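Local coordinates for putative branched-chain amino acid ABC transporter, periplasmic branched-chain amino acid-binding protein (Pseudomonas protegens Pf-5, PDB 4RU0) that probably captures branched-chain amino acids or related solutes in the periplasm for import by an ABC transporter, at residues Ala337-Arg342 / Leu365-Ala370; Leu61-Gln66 / Phe298-Arg303. All blocks are in the same frame, centred on the assembly; numbering follows the deposited sequence.

Interaction 1: Ala337-Arg342 / Leu365-Ala370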
loop_
_atom_site.group_PDB
_atom_site.type_symbol
_atom_site.label_atom_id
_atom_site.label_comp_id
_atom_site.label_asym_id
_atom_site.label_seq_id
_atom_site.Cartn_x
_atom_site.Cartn_y
_atom_site.Cartn_z
ATOM N N ALA A 337 -0.229 -3.472 -11.958
ATOM C CA ALA A 337 0.622 -3.270 -13.115
ATOM C C ALA A 337 0.069 -4.014 -14.328
ATOM O O ALA A 337 -0.000 -3.458 -15.425
ATOM C CB ALA A 337 2.039 -3.718 -12.808
ATOM N N VAL A 338 -0.336 -5.264 -14.116
ATOM C CA VAL A 338 -0.898 -6.099 -15.180
ATOM C C VAL A 338 -2.137 -5.464 -15.814
ATOM O O VAL A 338 -2.259 -5.425 -17.039
ATOM C CB VAL A 338 -1.254 -7.507 -14.656
ATOM C CG1 VAL A 338 -2.133 -8.247 -15.649
ATOM C CG2 VAL A 338 0.008 -8.300 -14.371
ATOM N N GLU A 339 -3.043 -4.954 -14.986
ATOM C CA GLU A 339 -4.239 -4.288 -15.494
ATOM C C GLU A 339 -3.903 -2.975 -16.197
ATOM O O GLU A 339 -4.559 -2.595 -17.169
ATOM C CB GLU A 339 -5.235 -4.034 -14.361
ATOM C CG GLU A 339 -5.880 -5.298 -13.824
ATOM C CD GLU A 339 -6.617 -6.084 -14.900
ATOM O OE1 GLU A 339 -6.324 -7.289 -15.051
ATOM O OE2 GLU A 339 -7.485 -5.500 -15.588
ATOM N N ALA A 340 -2.885 -2.280 -15.694
ATOM C CA ALA A 340 -2.427 -1.043 -16.313
ATOM C C ALA A 340 -1.916 -1.325 -17.718
ATOM O O ALA A 340 -2.248 -0.616 -18.668
ATOM C CB ALA A 340 -1.340 -0.389 -15.470
ATOM N N ILE A 341 -1.103 -2.369 -17.832
ATOM C CA ILE A 341 -0.584 -2.810 -19.116
ATOM C C ILE A 341 -1.728 -3.205 -20.042
ATOM O O ILE A 341 -1.807 -2.741 -21.182
ATOM C CB ILE A 341 0.383 -3.996 -18.949
ATOM C CG1 ILE A 341 1.658 -3.537 -18.241
ATOM C CG2 ILE A 341 0.706 -4.616 -20.304
ATOM C CD1 ILE A 341 2.531 -4.669 -17.763
ATOM N N ARG A 342 -2.620 -4.050 -19.529
ATOM C CA ARG A 342 -3.795 -4.496 -20.266
ATOM C C ARG A 342 -4.622 -3.314 -20.757
ATOM O O ARG A 342 -5.053 -3.285 -21.907
ATOM C CB ARG A 342 -4.650 -5.415 -19.390
ATOM C CG ARG A 342 -5.981 -5.820 -20.006
ATOM C CD ARG A 342 -6.685 -6.891 -19.180
ATOM N NE ARG A 342 -5.962 -8.159 -19.192
ATOM C CZ ARG A 342 -5.350 -8.685 -18.135
ATOM N NH1 ARG A 342 -5.374 -8.052 -16.975
ATOM N NH2 ARG A 342 -4.717 -9.843 -18.237
ATOM N N LEU A 365 -6.904 3.495 -15.715
ATOM C CA LEU A 365 -7.350 2.325 -14.978
ATOM C C LEU A 365 -8.798 2.488 -14.546
ATOM O O LEU A 365 -9.181 3.518 -13.994
ATOM C CB LEU A 365 -6.472 2.082 -13.755
ATOM C CG LEU A 365 -5.354 1.056 -13.905
ATOM C CD1 LEU A 365 -4.654 0.848 -12.570
ATOM C CD2 LEU A 365 -5.907 -0.250 -14.434
ATOM N N ASN A 366 -9.602 1.470 -14.821
ATOM C CA ASN A 366 -10.991 1.450 -14.386
ATOM C C ASN A 366 -11.382 0.032 -14.010
ATOM O O ASN A 366 -11.947 -0.709 -14.812
ATOM C CB ASN A 366 -11.917 1.997 -15.472
ATOM C CG ASN A 366 -13.313 2.303 -14.952
ATOM O OD1 ASN A 366 -13.844 1.588 -14.100
ATOM N ND2 ASN A 366 -13.914 3.370 -15.466
ATOM N N ILE A 367 -11.056 -0.335 -12.777
ATOM C CA ILE A 367 -11.356 -1.658 -12.252
ATOM C C ILE A 367 -12.731 -1.687 -11.595
ATOM O O ILE A 367 -12.939 -1.058 -10.556
ATOM C CB ILE A 367 -10.302 -2.097 -11.229
ATOM C CG1 ILE A 367 -8.892 -1.969 -11.820
ATOM C CG2 ILE A 367 -10.573 -3.509 -10.765
ATOM C CD1 ILE A 367 -8.647 -2.868 -12.996
ATOM N N ASP A 368 -13.658 -2.415 -12.213
ATOM C CA ASP A 368 -15.019 -2.593 -11.697
ATOM C C ASP A 368 -15.122 -3.785 -10.761
ATOM O O ASP A 368 -14.181 -4.562 -10.623
ATOM C CB ASP A 368 -16.016 -2.793 -12.847
ATOM C CG ASP A 368 -16.346 -1.508 -13.568
ATOM O OD1 ASP A 368 -16.311 -0.439 -12.922
ATOM O OD2 ASP A 368 -16.647 -1.568 -14.776
ATOM N N ASP A 369 -16.282 -3.940 -10.136
ATOM C CA ASP A 369 -16.576 -5.161 -9.397
ATOM C C ASP A 369 -16.712 -6.334 -10.364
ATOM O O ASP A 369 -16.312 -7.459 -10.053
ATOM C CB ASP A 369 -17.848 -5.006 -8.569
ATOM C CG ASP A 369 -17.604 -4.286 -7.265
ATOM O OD1 ASP A 369 -16.511 -4.462 -6.688
ATOM O OD2 ASP A 369 -18.506 -3.547 -6.819
ATOM N N ALA A 370 -17.278 -6.061 -11.537
ATOM C CA ALA A 370 -17.378 -7.065 -12.588
ATOM C C ALA A 370 -15.989 -7.543 -12.983
ATOM O O ALA A 370 -15.738 -8.745 -13.111
ATOM C CB ALA A 370 -18.110 -6.502 -13.796
#
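Leu365 and Ile367 press their branch ends against the backbone and side chain of Glu339, joining helix 325-348 to the small two-stranded antiparallel sheet 366-367/384-385 within the two-lobed alpha/beta fold of periplasmic binding proteins. Leu365 sends CD2 onto the helix surface, 3.8 Å from Glu339 CB and 3.9 Å from Ala340 N. Here the two backbones come nearest, with the CA atoms of Ala340 and Leu365 6.1 Å apart. Ile367 approaches farther out along the glutamate, its CD1 3.8 Å from Glu339 CG, and the two side chains lie at a slant to each other. The first torsion of the glutamate, with CG anti to the carbonyl carbon (chi1 -70°), sets CG beside that methyl, and a bend at chi2 (-58°) directs the carboxylate beyond. The pair of aliphatic residues thus covers the stem of a buried acid, and the contact across the segments is one of packing alone. The carboxylate of Glu339 pairs with Arg371 through OE1, an atom whose exact place is less certain; its approach to Arg342 is doubtful. Farther out, backbone hydrogen bonds tie Leu365 to Leu386 and Ile367 to Leu384, holding strand 366-367 and the residue just before it in place. Met375 of helix 369-375 packs on both Glu339 and Ile367, and Leu372 adds to the apolar setting of the isoleucine. One carboxylate oxygen still touches the isoleucine: the methyl Ile367 CD1 sits 3.9 Å from Glu339 OE2.

Interaction 2: Leu61-Gln66 / Phe298-Arg303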
loop_
_atom_site.group_PDB
_atom_site.type_symbol
_atom_site.label_atom_id
_atom_site.label_comp_id
_atom_site.label_asym_id
_atom_site.label_seq_id
_atom_site.Cartn_x
_atom_site.Cartn_y
_atom_site.Cartn_z
ATOM N N LEU A 61 2.462 -13.457 -11.796
ATOM C CA LEU A 61 3.030 -13.246 -13.126
ATOM C C LEU A 61 3.142 -14.581 -13.860
ATOM O O LEU A 61 2.873 -14.672 -15.061
ATOM C CB LEU A 61 4.404 -12.571 -13.044
ATOM C CG LEU A 61 4.471 -11.117 -12.564
ATOM C CD1 LEU A 61 5.915 -10.647 -12.477
ATOM C CD2 LEU A 61 3.670 -10.203 -13.472
ATOM N N ASN A 62 3.546 -15.611 -13.123
ATOM C CA ASN A 62 3.631 -16.959 -13.661
ATOM C C ASN A 62 2.269 -17.421 -14.165
ATOM O O ASN A 62 2.142 -17.933 -15.280
ATOM C CB ASN A 62 4.159 -17.922 -12.595
ATOM C CG ASN A 62 5.237 -18.844 -13.126
ATOM O OD1 ASN A 62 5.217 -19.235 -14.294
ATOM N ND2 ASN A 62 6.192 -19.189 -12.270
ATOM N N TYR A 63 1.258 -17.213 -13.326
ATOM C CA TYR A 63 -0.124 -17.557 -13.634
ATOM C C TYR A 63 -0.610 -16.903 -14.925
ATOM O O TYR A 63 -1.189 -17.565 -15.780
ATOM C CB TYR A 63 -1.037 -17.159 -12.463
ATOM C CG TYR A 63 -2.513 -17.198 -12.785
ATOM C CD1 TYR A 63 -3.234 -18.382 -12.690
ATOM C CD2 TYR A 63 -3.189 -16.050 -13.180
ATOM C CE1 TYR A 63 -4.585 -18.421 -12.987
ATOM C CE2 TYR A 63 -4.536 -16.081 -13.480
ATOM C CZ TYR A 63 -5.229 -17.266 -13.382
ATOM O OH TYR A 63 -6.571 -17.294 -13.680
ATOM N N ILE A 64 -0.371 -15.602 -15.058
ATOM C CA ILE A 64 -0.814 -14.850 -16.232
ATOM C C ILE A 64 -0.228 -15.422 -17.526
ATOM O O ILE A 64 -0.916 -15.507 -18.544
ATOM C CB ILE A 64 -0.438 -13.357 -16.109
ATOM C CG1 ILE A 64 -1.274 -12.693 -15.014
ATOM C CG2 ILE A 64 -0.640 -12.627 -17.429
ATOM C CD1 ILE A 64 -2.751 -12.613 -15.337
ATOM N N ASN A 65 1.037 -15.828 -17.475
ATOM C CA ASN A 65 1.714 -16.380 -18.644
ATOM C C ASN A 65 1.179 -17.751 -19.038
ATOM O O ASN A 65 0.843 -17.989 -20.196
ATOM C CB ASN A 65 3.221 -16.478 -18.393
ATOM C CG ASN A 65 3.956 -15.196 -18.728
ATOM O OD1 ASN A 65 3.456 -14.352 -19.473
ATOM N ND2 ASN A 65 5.156 -15.049 -18.184
ATOM N N GLN A 66 1.097 -18.651 -18.067
ATOM C CA GLN A 66 0.797 -20.043 -18.354
ATOM C C GLN A 66 -0.700 -20.325 -18.510
ATOM O O GLN A 66 -1.083 -21.209 -19.278
ATOM C CB GLN A 66 1.397 -20.930 -17.259
ATOM C CG GLN A 66 2.890 -20.702 -17.049
ATOM C CD GLN A 66 3.530 -21.741 -16.147
ATOM O OE1 GLN A 66 2.923 -22.760 -15.828
ATOM N NE2 GLN A 66 4.766 -21.488 -15.734
ATOM N N PHE A 298 -9.658 -16.591 -1.196
ATOM C CA PHE A 298 -10.226 -15.776 -2.263
ATOM C C PHE A 298 -10.198 -16.567 -3.564
ATOM O O PHE A 298 -9.477 -17.560 -3.675
ATOM C CB PHE A 298 -9.465 -14.462 -2.414
ATOM C CG PHE A 298 -9.516 -13.593 -1.190
ATOM C CD1 PHE A 298 -10.587 -12.740 -0.974
ATOM C CD2 PHE A 298 -8.495 -13.630 -0.253
ATOM C CE1 PHE A 298 -10.637 -11.943 0.153
ATOM C CE2 PHE A 298 -8.538 -12.831 0.874
ATOM C CZ PHE A 298 -9.610 -11.986 1.078
ATOM N N GLU A 299 -10.983 -16.131 -4.545
ATOM C CA GLU A 299 -11.092 -16.858 -5.804
ATOM C C GLU A 299 -9.739 -17.033 -6.488
ATOM O O GLU A 299 -9.386 -18.142 -6.898
ATOM C CB GLU A 299 -12.059 -16.156 -6.756
ATOM C CG GLU A 299 -12.241 -16.903 -8.073
ATOM C CD GLU A 299 -13.236 -16.238 -9.001
ATOM O OE1 GLU A 299 -13.609 -15.071 -8.746
ATOM O OE2 GLU A 299 -13.647 -16.889 -9.987
ATOM N N ILE A 300 -8.988 -15.938 -6.600
ATOM C CA ILE A 300 -7.685 -15.958 -7.261
ATOM C C ILE A 300 -6.726 -16.920 -6.557
ATOM O O ILE A 300 -5.943 -17.609 -7.211
ATOM C CB ILE A 300 -7.054 -14.536 -7.323
ATOM C CG1 ILE A 300 -5.700 -14.563 -8.041
ATOM C CG2 ILE A 300 -6.910 -13.932 -5.933
ATOM C CD1 ILE A 300 -5.788 -14.934 -9.510
ATOM N N HIS A 301 -6.814 -16.983 -5.230
ATOM C CA HIS A 301 -5.939 -17.833 -4.427
ATOM C C HIS A 301 -6.097 -19.310 -4.762
ATOM O O HIS A 301 -5.130 -20.074 -4.717
ATOM C CB HIS A 301 -6.208 -17.619 -2.939
ATOM C CG HIS A 301 -5.604 -16.365 -2.389
ATOM N ND1 HIS A 301 -4.412 -16.357 -1.698
ATOM C CD2 HIS A 301 -6.028 -15.081 -2.425
ATOM C CE1 HIS A 301 -4.125 -15.121 -1.332
ATOM N NE2 HIS A 301 -5.090 -14.327 -1.760
ATOM N N LYS A 302 -7.319 -19.714 -5.089
ATOM C CA LYS A 302 -7.583 -21.111 -5.392
ATOM C C LYS A 302 -7.094 -21.475 -6.790
ATOM O O LYS A 302 -6.673 -22.607 -7.025
ATOM C CB LYS A 302 -9.071 -21.416 -5.235
ATOM C CG LYS A 302 -9.494 -21.545 -3.778
ATOM C CD LYS A 302 -11.001 -21.590 -3.622
ATOM C CE LYS A 302 -11.389 -22.037 -2.222
ATOM N NZ LYS A 302 -10.740 -21.217 -1.160
ATOM N N ARG A 303 -7.135 -20.516 -7.711
ATOM C CA ARG A 303 -6.551 -20.716 -9.037
ATOM C C ARG A 303 -5.047 -20.914 -8.913
ATOM O O ARG A 303 -4.454 -21.714 -9.635
ATOM C CB ARG A 303 -6.842 -19.534 -9.961
ATOM C CG ARG A 303 -8.303 -19.184 -10.108
ATOM C CD ARG A 303 -8.485 -18.053 -11.104
ATOM N NE ARG A 303 -9.840 -17.516 -11.079
ATOM C CZ ARG A 303 -10.259 -16.507 -11.836
ATOM N NH1 ARG A 303 -9.428 -15.921 -12.684
ATOM N NH2 ARG A 303 -11.512 -16.084 -11.745
#
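Tyr63 swings its CG opposite the backbone N (chi1 168°), which carries the phenol out from helix 47-67 toward Arg303 of helix 299-309, whose chain is extended from CG to NE. The two side chains meet at a slant, with ring and guanidinium planes 41° apart. Arg303 CB lies 3.9 Å from Tyr63 CE1, and farther along the chain Arg303 CD comes within 3.3 Å of Tyr63 OH. The hydroxyl lies at the guanidinium edge and accepts a weak hydrogen bond from Arg303 NH1, 3.3 Å long at 159°. Ile300 adds an apolar touch, its CD1 4.3 Å from Tyr63 CE2. The arginine is gripped more firmly by others: Arg303 NH2 makes a salt bridge of 2.9 Å to Glu299 OE2, reached from above the carboxylate plane, and bonds to the backbone O of Asp374. An alanine in place of Arg303 is likely to leave Glu299 without its charge partner and the Tyr63 hydroxyl without this donor. This helix-to-helix packing therefore rests mainly on the aromatic ring and the aliphatic part of the arginine, whose charge is probably balanced in part by Glu299, with the Asp374 carbonyl as a further acceptor.

From the N terminus, helix 47-67 comes first, and 231 residues pass before interaction 2 brings helix 299-309 against it. That long excursion includes five strands of the seven-stranded mixed sheet, from 182-188 to 287-290. Interaction 1 opens only afterwards, closing a much shorter, mainly helical loop of 22 residues between helix 325-348 and strand 366-367. The two loops are in series, neither nested nor crossed. In space they are neighbours, centres about 15 Å apart, and they touch where Val338 CG2 packs 4.2 Å from Leu61 CD2. Helix 369-375 serves both, supplying Arg371 to interaction 1 and the Asp374 carbonyl to interaction 2.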